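Local coordinates for protein diacylglycerol lipase (Aspergillus oryzae, PDB 5XK2) that probably hydrolyses mono- and diacylglycerols, as a class 3 lipase of the alpha/beta-hydrolase superfamily, at residues V35-D38 against G39-L42; S91-I94 against R95-V98; P140-S143 against D144-I147. All coordinates share one frame; numbering follows the deposited sequence.

Overall arrangement
From the N terminus the three contacts follow in series; none nests in or crosses another. Contact 1 closes a type II turn in the loop between helix 31-34 and helix 50-55, bonded to edge strand 58-65 of the main sheet. Contact 2 caps helix 94-98 where the chain has left strand 83-89 and meets the second subunit. Contact 3 closes a type I turn that carries the chain from helix 118-138 into strand 146-152. Contacts 2 and 3 lie on opposite sides of the chain's centre, their own centres about 35 Å apart, whereas the centres of contacts 1 and 3 are about 19 Å apart. All are local, and each adjoins a strand of the mixed sheet.

Contact 1: residues V35-D38 against G39-L42; sequences VAKD and GEKL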
loop_
_atom_site.group_PDB
_atom_site.type_symbol
_atom_site.label_atom_id
_atom_site.label_comp_id
_atom_site.label_asym_id
_atom_site.label_seq_id
_atom_site.Cartn_x
_atom_site.Cartn_y
_atom_site.Cartn_z
ATOM N N VAL A 35 0.195 -6.802 22.088
ATOM C CA VAL A 35 0.543 -8.058 22.772
ATOM C C VAL A 35 0.582 -7.943 24.300
ATOM O O VAL A 35 0.929 -8.903 24.991
ATOM C CB VAL A 35 1.876 -8.606 22.269
ATOM C CG1 VAL A 35 1.826 -8.747 20.747
ATOM C CG2 VAL A 35 3.029 -7.713 22.712
ATOM N N ALA A 36 0.270 -6.762 24.826
ATOM C CA ALA A 36 0.398 -6.515 26.266
ATOM C C ALA A 36 -0.440 -7.459 27.132
ATOM O O ALA A 36 -1.577 -7.811 26.783
ATOM C CB ALA A 36 0.018 -5.066 26.576
ATOM N N LYS A 37 0.105 -7.846 28.279
ATOM C CA LYS A 37 -0.693 -8.586 29.239
ATOM C C LYS A 37 -1.496 -7.629 30.094
ATOM O O LYS A 37 -1.269 -6.415 30.106
ATOM C CB LYS A 37 0.207 -9.462 30.139
ATOM C CG LYS A 37 1.146 -10.386 29.355
ATOM C CD LYS A 37 1.910 -11.349 30.245
ATOM C CE LYS A 37 3.142 -11.889 29.519
ATOM N NZ LYS A 37 2.818 -12.441 28.163
ATOM N N ASP A 38 -2.423 -8.196 30.851
ATOM C CA ASP A 38 -3.252 -7.424 31.759
ATOM C C ASP A 38 -2.364 -6.654 32.715
ATOM O O ASP A 38 -1.408 -7.209 33.292
ATOM C CB ASP A 38 -4.211 -8.375 32.511
ATOM C CG ASP A 38 -4.933 -7.704 33.668
ATOM O OD1 ASP A 38 -5.400 -6.564 33.517
ATOM O OD2 ASP A 38 -5.038 -8.323 34.749
ATOM N N GLY A 39 -2.642 -5.363 32.864
ATOM C CA GLY A 39 -1.891 -4.551 33.801
ATOM C C GLY A 39 -0.768 -3.724 33.192
ATOM O O GLY A 39 -0.221 -2.852 33.871
ATOM N N GLU A 40 -0.406 -3.969 31.928
ATOM C CA GLU A 40 0.624 -3.125 31.309
ATOM C C GLU A 40 0.044 -1.773 30.897
ATOM O O GLU A 40 -1.091 -1.699 30.398
ATOM C CB GLU A 40 1.270 -3.829 30.109
ATOM C CG GLU A 40 1.858 -5.206 30.491
ATOM C CD GLU A 40 2.652 -5.864 29.367
ATOM O OE1 GLU A 40 3.214 -5.137 28.529
ATOM O OE2 GLU A 40 2.719 -7.111 29.355
ATOM N N LYS A 41 0.795 -0.707 31.141
ATOM C CA LYS A 41 0.362 0.654 30.760
ATOM C C LYS A 41 0.453 0.824 29.254
ATOM O O LYS A 41 1.445 0.409 28.642
ATOM C CB LYS A 41 1.243 1.709 31.432
ATOM C CG LYS A 41 1.239 1.727 32.942
ATOM C CD LYS A 41 -0.133 1.987 33.471
ATOM C CE LYS A 41 -0.078 2.661 34.840
ATOM N NZ LYS A 41 0.421 1.742 35.897
ATOM N N LEU A 42 -0.588 1.387 28.643
ATOM C CA LEU A 42 -0.488 1.796 27.249
ATOM C C LEU A 42 0.659 2.781 27.102
ATOM O O LEU A 42 0.802 3.684 27.906
ATOM C CB LEU A 42 -1.790 2.449 26.778
ATOM C CG LEU A 42 -2.970 1.506 26.528
ATOM C CD1 LEU A 42 -4.188 2.353 26.217
ATOM C CD2 LEU A 42 -2.695 0.543 25.369
#
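The carboxylate of E40 lies with one face over the backbone of A36 and K37, and the contact belongs to a type II beta turn running from K37 to E40. On that face, K37 N meets E40 OE2 at 2.9 Å with an N-H...O angle of 164°; the donor stands 72° out of the carboxylate plane, so the bond is straight at the hydrogen yet steep to the acceptor group. The methyl of A36 covers the same face beside it, its CB 3.7 Å from E40 OE1. Beside OE2 comes the base of the lysine chain, with K37 CB 3.5 Å from E40 OE2. The glutamate reaches back because CG lies beside its own backbone N and the chain beyond is extended. The turn itself closes through E40 N to K37 O at 3.2 Å, so K37 and E40 are joined by two bonds, one main-chain and one from the side chain. G39, at the third turn position, has the positive phi (98°) expected there. Outside the turn, G39 and E40 make backbone bonds to V59, and A36 O accepts from S62 OG, fixing this surface loop along strand 58-65. The lysine chain leads off into a bend at its last torsion, which leaves K37 NZ 5.5 Å from E40 OE2, close enough that the opposite charges may attract weakly, though without contact.

Contact 2: residues S91-I94 against R95-V98; sequences SYSI and RNWV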
loop_
_atom_site.group_PDB
_atom_site.type_symbol
_atom_site.label_atom_id
_atom_site.label_comp_id
_atom_site.label_asym_id
_atom_site.label_seq_id
_atom_site.Cartn_x
_atom_site.Cartn_y
_atom_site.Cartn_z
ATOM N N SER A 91 -5.642 -4.152 9.019
ATOM C CA SER A 91 -4.493 -4.507 8.216
ATOM C C SER A 91 -3.732 -3.260 7.763
ATOM O O SER A 91 -4.336 -2.248 7.346
ATOM C CB SER A 91 -4.935 -5.322 7.000
ATOM O OG SER A 91 -3.806 -5.749 6.265
ATOM N N TYR A 92 -2.411 -3.322 7.853
ATOM C CA TYR A 92 -1.591 -2.189 7.448
ATOM C C TYR A 92 -1.360 -2.164 5.947
ATOM O O TYR A 92 -1.077 -1.099 5.372
ATOM C CB TYR A 92 -0.245 -2.204 8.167
ATOM C CG TYR A 92 0.484 -0.885 8.077
ATOM C CD1 TYR A 92 0.078 0.208 8.845
ATOM C CD2 TYR A 92 1.580 -0.730 7.238
ATOM C CE1 TYR A 92 0.743 1.422 8.769
ATOM C CE2 TYR A 92 2.247 0.476 7.157
ATOM C CZ TYR A 92 1.827 1.548 7.925
ATOM O OH TYR A 92 2.493 2.748 7.847
ATOM N N SER A 93 -1.526 -3.306 5.284
ATOM C CA SER A 93 -1.219 -3.295 3.863
ATOM C C SER A 93 -2.445 -2.863 3.081
ATOM O O SER A 93 -3.392 -3.629 2.887
ATOM C CB SER A 93 -0.763 -4.678 3.385
ATOM O OG SER A 93 -0.627 -4.694 1.971
ATOM N N ILE A 94 -2.388 -1.633 2.585
ATOM C CA ILE A 94 -3.464 -1.084 1.773
ATOM C C ILE A 94 -3.510 -1.797 0.435
ATOM O O ILE A 94 -4.589 -2.084 -0.087
ATOM C CB ILE A 94 -3.287 0.426 1.541
ATOM C CG1 ILE A 94 -3.338 1.177 2.872
ATOM C CG2 ILE A 94 -4.363 0.949 0.594
ATOM C CD1 ILE A 94 -4.704 1.140 3.553
ATOM N N ARG A 95 -2.339 -2.111 -0.117
ATOM C CA ARG A 95 -2.319 -2.790 -1.406
ATOM C C ARG A 95 -2.999 -4.162 -1.307
ATOM O O ARG A 95 -3.750 -4.535 -2.197
ATOM C CB ARG A 95 -0.884 -2.907 -1.960
ATOM C CG ARG A 95 0.042 -3.880 -1.243
ATOM C CD ARG A 95 1.421 -3.926 -1.913
ATOM N NE ARG A 95 1.400 -4.638 -3.192
ATOM C CZ ARG A 95 2.393 -4.631 -4.080
ATOM N NH1 ARG A 95 3.510 -3.954 -3.841
ATOM N NH2 ARG A 95 2.273 -5.313 -5.211
ATOM N N ASN A 96 -2.793 -4.893 -0.220
ATOM C CA ASN A 96 -3.441 -6.194 -0.095
ATOM C C ASN A 96 -4.948 -6.057 0.058
ATOM O O ASN A 96 -5.719 -6.884 -0.435
ATOM C CB ASN A 96 -2.850 -6.975 1.076
ATOM C CG ASN A 96 -1.477 -7.550 0.752
ATOM O OD1 ASN A 96 -0.944 -7.342 -0.343
ATOM N ND2 ASN A 96 -0.895 -8.268 1.707
ATOM N N TRP A 97 -5.370 -4.988 0.724
ATOM C CA TRP A 97 -6.787 -4.730 0.928
ATOM C C TRP A 97 -7.506 -4.477 -0.405
ATOM O O TRP A 97 -8.623 -4.948 -0.621
ATOM C CB TRP A 97 -6.950 -3.530 1.866
ATOM C CG TRP A 97 -8.345 -3.160 2.155
ATOM C CD1 TRP A 97 -9.322 -3.972 2.636
ATOM C CD2 TRP A 97 -8.935 -1.856 2.014
ATOM N NE1 TRP A 97 -10.489 -3.264 2.791
ATOM C CE2 TRP A 97 -10.278 -1.964 2.415
ATOM C CE3 TRP A 97 -8.457 -0.613 1.579
ATOM C CZ2 TRP A 97 -11.158 -0.880 2.391
ATOM C CZ3 TRP A 97 -9.333 0.465 1.557
ATOM C CH2 TRP A 97 -10.666 0.324 1.961
ATOM N N VAL A 98 -6.869 -3.712 -1.291
ATOM C CA VAL A 98 -7.526 -3.346 -2.544
ATOM C C VAL A 98 -7.207 -4.219 -3.758
ATOM O O VAL A 98 -7.911 -4.118 -4.764
ATOM C CB VAL A 98 -7.200 -1.871 -2.942
ATOM C CG1 VAL A 98 -7.602 -0.909 -1.831
ATOM C CG2 VAL A 98 -5.729 -1.705 -3.300
#
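A chi1 of 173° in S93 sets OG across the CA-CB bond from its own backbone N and turns it over the start of the helix, while a chi1 of 71° in R95 brings CG up against that oxygen. The result is an N-cap: N96 N donates to S93 OG at 3.1 Å with an angle of 155°, satisfying an amide of the first helical turn. Around the cap oxygen the packing is close, with R95 CG 3.4 Å and N96 CG 3.2 Å from S93 OG. Helical bonding follows at once, W97 N to S93 O at 3.2 Å and V98 N to I94 O at 3.0 Å. Apolar contact is looser: I94 CG2 lies 4.5 Å from W97 CE3 and equally far from V98 CG1. By position after strand 83-89 this helix probably corresponds to the lid of class 3 lipases, and the crystal holds a closed conformation; consistent with that, the side chain of I94 touches residues of the presumed Ser-His-Asp triad. The guanidinium of R95 points into the dimer, where it bonds to Y92 O, makes a cation-pi contact with the Y92 ring and forms a salt bridge to D276, all of the second subunit. In its own chain helix 94-98 follows the loop after strand 83-89, and I94 and W97 rest on L154 at the start of helix 154-168.

Contact 3: residues P140-S143 against D144-I147; sequences PEHS and DYKI
H142 and Y145 meet as a T-shaped pair, the imidazole presenting an edge to the phenol face. Ring centroids are 5.0 Å apart and the planes stand at 79°; the closest approach between the two side chains is H142 CD2 to Y145 CE2 at 3.6 Å. The same tyrosine face receives a CH-pi contact, with H142 CB 3.8 Å from the ring centroid and 11° off its normal, so one histidine covers the ring with both its stem and its edge. Each ring is bent back beside its own backbone N, and the two side chains can therefore overlap from either end of a type I beta turn spanning H142 to Y145. That turn is closed by Y145 N to H142 O at 3.1 Å, a straight bond at the hydrogen, although the donor sits 47° above the carbonyl plane. A water bridges the backbone, donating to Y145 O at 2.8 Å and to S143 O at 3.1 Å. Partners beyond the turn hold the polar ends: H142 ND1 bonds to L138 O, Y145 OH to N79 OD1, and the carboxylate of D144 pairs with K82. The turn thus ties the last residue of helix 118-138 to strand 146-152. Y145, just ahead of that strand, packs on I84 of strand 83-89; the backbones of K146 and I147 bond to I84 and I174 on the adjoining strands.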
loop_
_atom_site.group_PDB
_atom_site.type_symbol
_atom_site.label_atom_id
_atom_site.label_comp_id
_atom_site.label_asym_id
_atom_site.label_seq_id
_atom_site.Cartn_x
_atom_site.Cartn_y
_atom_site.Cartn_z
ATOM N N PRO A 140 -18.666 -4.259 36.823
ATOM C CA PRO A 140 -19.017 -4.019 38.234
ATOM C C PRO A 140 -18.188 -2.964 38.951
ATOM O O PRO A 140 -18.761 -2.207 39.727
ATOM C CB PRO A 140 -18.791 -5.390 38.887
ATOM C CG PRO A 140 -18.986 -6.352 37.798
ATOM C CD PRO A 140 -18.397 -5.688 36.579
ATOM N N GLU A 141 -16.881 -2.898 38.701
ATOM C CA GLU A 141 -16.060 -1.906 39.385
ATOM C C GLU A 141 -15.909 -0.602 38.595
ATOM O O GLU A 141 -15.246 0.325 39.052
ATOM C CB GLU A 141 -14.664 -2.479 39.681
ATOM C CG GLU A 141 -14.640 -3.751 40.553
ATOM C CD GLU A 141 -15.233 -3.553 41.946
ATOM O OE1 GLU A 141 -15.381 -2.384 42.372
ATOM O OE2 GLU A 141 -15.542 -4.574 42.621
ATOM N N HIS A 142 -16.356 -0.618 37.347
ATOM C CA HIS A 142 -16.369 0.542 36.443
ATOM C C HIS A 142 -17.765 0.981 35.978
ATOM O O HIS A 142 -17.920 1.245 34.795
ATOM C CB HIS A 142 -15.420 0.290 35.284
ATOM C CG HIS A 142 -14.061 -0.161 35.743
ATOM N ND1 HIS A 142 -13.777 -1.482 36.015
ATOM C CD2 HIS A 142 -12.934 0.533 36.039
ATOM C CE1 HIS A 142 -12.523 -1.591 36.422
ATOM N NE2 HIS A 142 -11.986 -0.382 36.443
ATOM N N SER A 143 -18.805 0.747 36.776
ATOM C CA SER A 143 -20.177 0.676 36.244
ATOM C C SER A 143 -20.688 1.908 35.478
ATOM O O SER A 143 -21.514 1.762 34.582
ATOM C CB SER A 143 -21.161 0.364 37.383
ATOM O OG SER A 143 -21.180 1.400 38.341
ATOM N N ASP A 144 -20.218 3.098 35.830
ATOM C CA ASP A 144 -20.680 4.320 35.165
ATOM C C ASP A 144 -19.745 4.816 34.063
ATOM O O ASP A 144 -19.901 5.933 33.585
ATOM C CB ASP A 144 -20.910 5.432 36.188
ATOM C CG ASP A 144 -19.653 5.811 36.927
ATOM O OD1 ASP A 144 -18.681 5.022 36.909
ATOM O OD2 ASP A 144 -19.646 6.893 37.551
ATOM N N TYR A 145 -18.734 4.029 33.708
ATOM C CA TYR A 145 -17.782 4.455 32.682
ATOM C C TYR A 145 -18.385 4.489 31.286
ATOM O O TYR A 145 -19.265 3.674 30.954
ATOM C CB TYR A 145 -16.552 3.522 32.664
ATOM C CG TYR A 145 -15.534 3.747 33.767
ATOM C CD1 TYR A 145 -15.915 4.155 35.041
ATOM C CD2 TYR A 145 -14.185 3.534 33.531
ATOM C CE1 TYR A 145 -14.985 4.361 36.047
ATOM C CE2 TYR A 145 -13.234 3.734 34.533
ATOM C CZ TYR A 145 -13.645 4.153 35.790
ATOM O OH TYR A 145 -12.742 4.351 36.789
ATOM N N LYS A 146 -17.906 5.422 30.459
ATOM C CA LYS A 146 -18.230 5.407 29.041
ATOM C C LYS A 146 -17.584 4.211 28.396
ATOM O O LYS A 146 -16.538 3.746 28.841
ATOM C CB LYS A 146 -17.734 6.670 28.337
ATOM C CG LYS A 146 -18.373 7.944 28.803
ATOM C CD LYS A 146 -18.128 9.062 27.800
ATOM C CE LYS A 146 -16.853 9.820 28.089
ATOM N NZ LYS A 146 -15.633 9.044 27.754
ATOM N N ILE A 147 -18.206 3.714 27.342
ATOM C CA ILE A 147 -17.575 2.701 26.505
ATOM C C ILE A 147 -17.224 3.350 25.173
ATOM O O ILE A 147 -18.113 3.759 24.430
ATOM C CB ILE A 147 -18.479 1.488 26.288
ATOM C CG1 ILE A 147 -18.711 0.763 27.626
ATOM C CG2 ILE A 147 -17.842 0.524 25.301
ATOM C CD1 ILE A 147 -19.673 -0.402 27.524
HETATM O O HOH W 1 -20.199 1.183 31.843
#